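Protein translation factor SUI1 homolog (Pyrococcus horikoshii, PDB 5ZCY) probably acts as a translation initiation factor in this archaeon and is likely to bind mRNA. Local coordinates at residues K84-E88 and L89-E93; T66-G70 and R71-Q75. All coordinates share one frame; numbering follows the deposited sequence.

Interaction 1 (K84-E88 and L89-E93); sequences KLLAE and LGFSE
Phe91 N reaches back to Leu86 O (3.0 Å) and Gly90 N to Ala87 O (2.9 Å), so the chain curls over the last turn of helix 82-88. The N-H of Phe91 approaches Leu86 O at 158°. Leu89 N makes two weak bonds, to Leu85 O and Leu86 O. The bonds from Phe91 N to Leu86 O and from Gly90 N to Ala87 O, with Gly90 as C-prime at a phi of 83°, make a Schellman motif that ends the helix. A water donates to both Ala87 O and Phe91 O and so bridges the helix end and the loop. Leu86 and Phe91 supply the apolar part of the contact. Phe91 has CG beside its backbone N (chi1 -67°), which brings the CD2 edge of the ring to Leu86. CD2 of Phe91 lies 4.1 Å from CD2 of Leu86, and the two side chains meet at a slant. Leu86 O also sits at that edge, in the ring plane, 3.5 Å from Phe91 CD2. Leu89 lays CG against Leu85 O at 3.6 Å and also touches Lys56 of helix 50-61. Leu85 packs on the same helix through Leu57 and Leu61. The carboxylate of Glu88 turns to Lys60 in a salt bridge. Farther along, the extended chain of Glu93 reaches back beside the last turn, and its OE2 lies 3.6 Å from Ala87 CB.

Interaction 2 (T66-G70 and R71-Q75); sequences TAKNG and RIELQ
Lys68 and Arg71 pair their backbones at the closed end of a two-residue beta hairpin, with a type I' turn through Asn69 and Gly70. Lys68 N gives a bond to Arg71 O (2.9 Å). Arg71 N returns one to Lys68 O (3.1 Å). Next comes the non-hydrogen-bonded pair Ala67 and Ile72, then Thr66 with Glu73, where Glu73 N meets Thr66 O at 172°. Thr66, Lys68, Arg71 and Glu73 share one face of the hairpin. There Thr66 and Glu73 lie side by side, with Thr66 CG2 4.1 Å from Glu73 CB. The aliphatic CE of Lys68 crosses near the Glu73 carboxylate, 3.8 Å from OE2. Arg71 NH2 forms a salt bridge with Glu73 OE2 (3.0 Å), in the guanidinium plane but above the carboxylate plane. The bend at chi3 of Arg71 (-50°) turns the guanidinium group toward Glu73, two residues on. Beyond the hairpin, Glu29 pairs with Arg71 NH1 and Lys37 with Glu73 OE1. With Glu73 replaced by an alanine, Lys37 would probably lose this mate and the Arg71 guanidinium would be held less firmly. On the other face, Ile72 packs on Ile53 and Ala54 of helix 50-61. A water accepts from Arg71 NE and donates to Lys68 O and Glu73 OE2, the last at 2.6 Å.

From the N terminus, strands 24-30 and 36-41 come first, then helix 50-61. Interaction 2 follows, closing the tight hairpin between strands 65-68 and 71-75. It places strand 65-68 at one edge of the mixed sheet, beside 71-75, which pairs in turn with 36-41. The chain then runs on to helix 82-88. Interaction 1 closes the turn at the end of this helix and leads toward strand 96-98 at the other edge. The two contacts are in series, so they neither nest nor cross. The centres of interactions 1 and 2 are about 17 Å apart, on opposite sides of the chain's centre. Helix 50-61 links them, since side chains from both touch it.

Interaction 1 (K84-E88 and L89-E93)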
# COMPACT_ATOMS: atom_id res chain seq x y z
N LYS A 84 -6.62 -7.01 3.18
CA LYS A 84 -7.40 -6.92 4.42
C LYS A 84 -7.12 -5.61 5.05
O LYS A 84 -8.08 -4.94 5.57
CB LYS A 84 -7.05 -8.08 5.36
CG LYS A 84 -7.59 -8.00 6.75
CD LYS A 84 -9.08 -7.97 6.72
CE LYS A 84 -9.64 -8.08 8.13
NZ LYS A 84 -11.07 -7.68 8.14
N LEU A 85 -5.86 -5.16 5.13
CA LEU A 85 -5.58 -3.96 5.85
C LEU A 85 -6.16 -2.76 5.13
O LEU A 85 -6.66 -1.83 5.79
CB LEU A 85 -4.10 -3.81 6.07
CG LEU A 85 -3.39 -4.85 6.98
CD1 LEU A 85 -1.90 -4.64 6.93
CD2 LEU A 85 -3.97 -4.84 8.38
N LEU A 86 -6.07 -2.72 3.81
CA LEU A 86 -6.69 -1.59 3.09
C LEU A 86 -8.20 -1.64 3.18
O LEU A 86 -8.84 -0.54 3.25
CB LEU A 86 -6.22 -1.54 1.65
CG LEU A 86 -4.74 -1.14 1.51
CD1 LEU A 86 -4.24 -1.25 0.04
CD2 LEU A 86 -4.49 0.28 1.97
N ALA A 87 -8.76 -2.82 3.23
CA ALA A 87 -10.26 -2.92 3.47
C ALA A 87 -10.61 -2.45 4.80
O ALA A 87 -11.74 -1.80 4.89
CB ALA A 87 -10.69 -4.37 3.26
N GLU A 88 -9.79 -2.56 5.83
CA GLU A 88 -10.06 -1.99 7.18
C GLU A 88 -10.12 -0.47 7.05
O GLU A 88 -10.77 0.23 7.88
CB GLU A 88 -9.04 -2.40 8.24
CG GLU A 88 -9.15 -3.85 8.64
CD GLU A 88 -8.00 -4.31 9.51
OE1 GLU A 88 -7.13 -3.52 9.97
OE2 GLU A 88 -7.99 -5.52 9.76
N LEU A 89 -9.42 0.09 6.07
CA LEU A 89 -9.44 1.52 5.79
C LEU A 89 -10.44 1.90 4.70
O LEU A 89 -10.32 2.98 4.14
CB LEU A 89 -7.98 2.03 5.43
CG LEU A 89 -6.94 1.72 6.53
CD1 LEU A 89 -5.62 2.27 6.03
CD2 LEU A 89 -7.29 2.30 7.91
N GLY A 90 -11.35 0.99 4.43
CA GLY A 90 -12.46 1.31 3.55
C GLY A 90 -12.22 1.21 2.12
O GLY A 90 -13.09 1.53 1.31
N PHE A 91 -11.02 0.78 1.66
CA PHE A 91 -10.81 0.61 0.22
C PHE A 91 -11.50 -0.65 -0.28
O PHE A 91 -11.41 -1.68 0.32
CB PHE A 91 -9.31 0.58 -0.11
CG PHE A 91 -8.68 1.91 0.15
CD1 PHE A 91 -8.70 2.94 -0.78
CD2 PHE A 91 -8.01 2.22 1.33
CE1 PHE A 91 -8.15 4.18 -0.53
CE2 PHE A 91 -7.47 3.47 1.60
CZ PHE A 91 -7.54 4.47 0.66
N SER A 92 -12.10 -0.55 -1.48
CA SER A 92 -12.73 -1.67 -2.14
C SER A 92 -11.67 -2.75 -2.57
O SER A 92 -10.79 -2.41 -3.29
CB SER A 92 -13.40 -1.16 -3.39
OG SER A 92 -13.77 -2.28 -4.19
N GLU A 93 -11.87 -3.96 -2.19
CA GLU A 93 -10.83 -5.02 -2.49
C GLU A 93 -10.77 -5.25 -3.97
O GLU A 93 -9.72 -5.57 -4.52
CB GLU A 93 -11.10 -6.31 -1.71
CG GLU A 93 -10.77 -6.26 -0.21
CD GLU A 93 -10.90 -7.62 0.51
OE1 GLU A 93 -11.06 -8.65 -0.19
OE2 GLU A 93 -10.81 -7.69 1.78
O HOH W 1 -13.51 -1.93 2.62

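Interaction 2 (T66-G70 and R71-Q75)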
# COMPACT_ATOMS: atom_id res chain seq x y z
N THR A 66 7.11 4.92 4.63
CA THR A 66 7.03 6.35 4.29
C THR A 66 5.96 6.53 3.23
O THR A 66 5.53 5.60 2.58
CB THR A 66 8.39 6.84 3.79
OG1 THR A 66 8.44 8.30 3.82
CG2 THR A 66 8.79 6.32 2.45
N ALA A 67 5.49 7.74 3.05
CA ALA A 67 4.81 8.17 1.89
C ALA A 67 5.71 9.14 1.17
O ALA A 67 6.20 10.14 1.75
CB ALA A 67 3.48 8.85 2.27
N LYS A 68 5.92 8.87 -0.11
CA LYS A 68 6.68 9.80 -0.94
C LYS A 68 6.39 9.65 -2.39
O LYS A 68 6.14 8.54 -2.83
CB LYS A 68 8.12 9.84 -0.61
CG LYS A 68 8.83 8.55 -0.70
CD LYS A 68 10.34 8.79 -0.97
CE LYS A 68 11.14 7.56 -0.60
NZ LYS A 68 12.55 7.86 -0.18
N ASN A 69 6.39 10.78 -3.13
CA ASN A 69 6.21 10.74 -4.56
C ASN A 69 4.94 9.99 -4.99
O ASN A 69 4.93 9.30 -6.01
CB ASN A 69 7.46 10.18 -5.25
CG ASN A 69 8.72 11.00 -4.95
OD1 ASN A 69 8.64 12.20 -4.79
ND2 ASN A 69 9.87 10.34 -4.84
N GLY A 70 3.86 10.17 -4.23
CA GLY A 70 2.60 9.61 -4.58
C GLY A 70 2.38 8.11 -4.30
O GLY A 70 1.39 7.50 -4.69
N ARG A 71 3.33 7.58 -3.53
CA ARG A 71 3.31 6.16 -3.22
C ARG A 71 3.54 5.94 -1.74
O ARG A 71 4.10 6.78 -1.08
CB ARG A 71 4.44 5.41 -3.90
CG ARG A 71 4.65 5.71 -5.38
CD ARG A 71 5.63 4.73 -6.01
NE ARG A 71 6.90 4.53 -5.31
CZ ARG A 71 7.86 3.64 -5.68
NH1 ARG A 71 7.65 2.87 -6.74
NH2 ARG A 71 8.96 3.50 -4.98
N ILE A 72 3.05 4.82 -1.18
CA ILE A 72 3.41 4.41 0.15
C ILE A 72 4.41 3.27 0.01
O ILE A 72 4.23 2.37 -0.80
CB ILE A 72 2.19 3.93 0.91
CG1 ILE A 72 1.17 5.13 1.08
CG2 ILE A 72 2.53 3.28 2.25
CD1 ILE A 72 -0.16 4.78 1.65
N GLU A 73 5.47 3.35 0.81
CA GLU A 73 6.51 2.32 0.89
C GLU A 73 6.55 1.76 2.25
O GLU A 73 6.62 2.50 3.26
CB GLU A 73 7.89 2.88 0.49
CG GLU A 73 7.93 3.64 -0.77
CD GLU A 73 9.38 3.92 -1.27
OE1 GLU A 73 10.33 3.45 -0.63
OE2 GLU A 73 9.46 4.66 -2.30
N LEU A 74 6.48 0.45 2.39
CA LEU A 74 6.53 -0.26 3.66
C LEU A 74 7.72 -1.18 3.72
O LEU A 74 8.02 -1.88 2.73
CB LEU A 74 5.29 -1.12 3.93
CG LEU A 74 3.97 -0.35 3.87
CD1 LEU A 74 2.80 -1.28 3.97
CD2 LEU A 74 3.89 0.68 4.98
N GLN A 75 8.40 -1.25 4.85
CA GLN A 75 9.50 -2.21 5.05
C GLN A 75 8.94 -3.63 5.10
O GLN A 75 8.01 -3.87 5.88
CB GLN A 75 10.11 -1.92 6.42
CG GLN A 75 11.05 -2.94 6.99
CD GLN A 75 11.44 -2.69 8.41
OE1 GLN A 75 10.73 -2.13 9.30
NE2 GLN A 75 12.62 -3.18 8.71
O HOH W 2 7.88 6.46 -3.41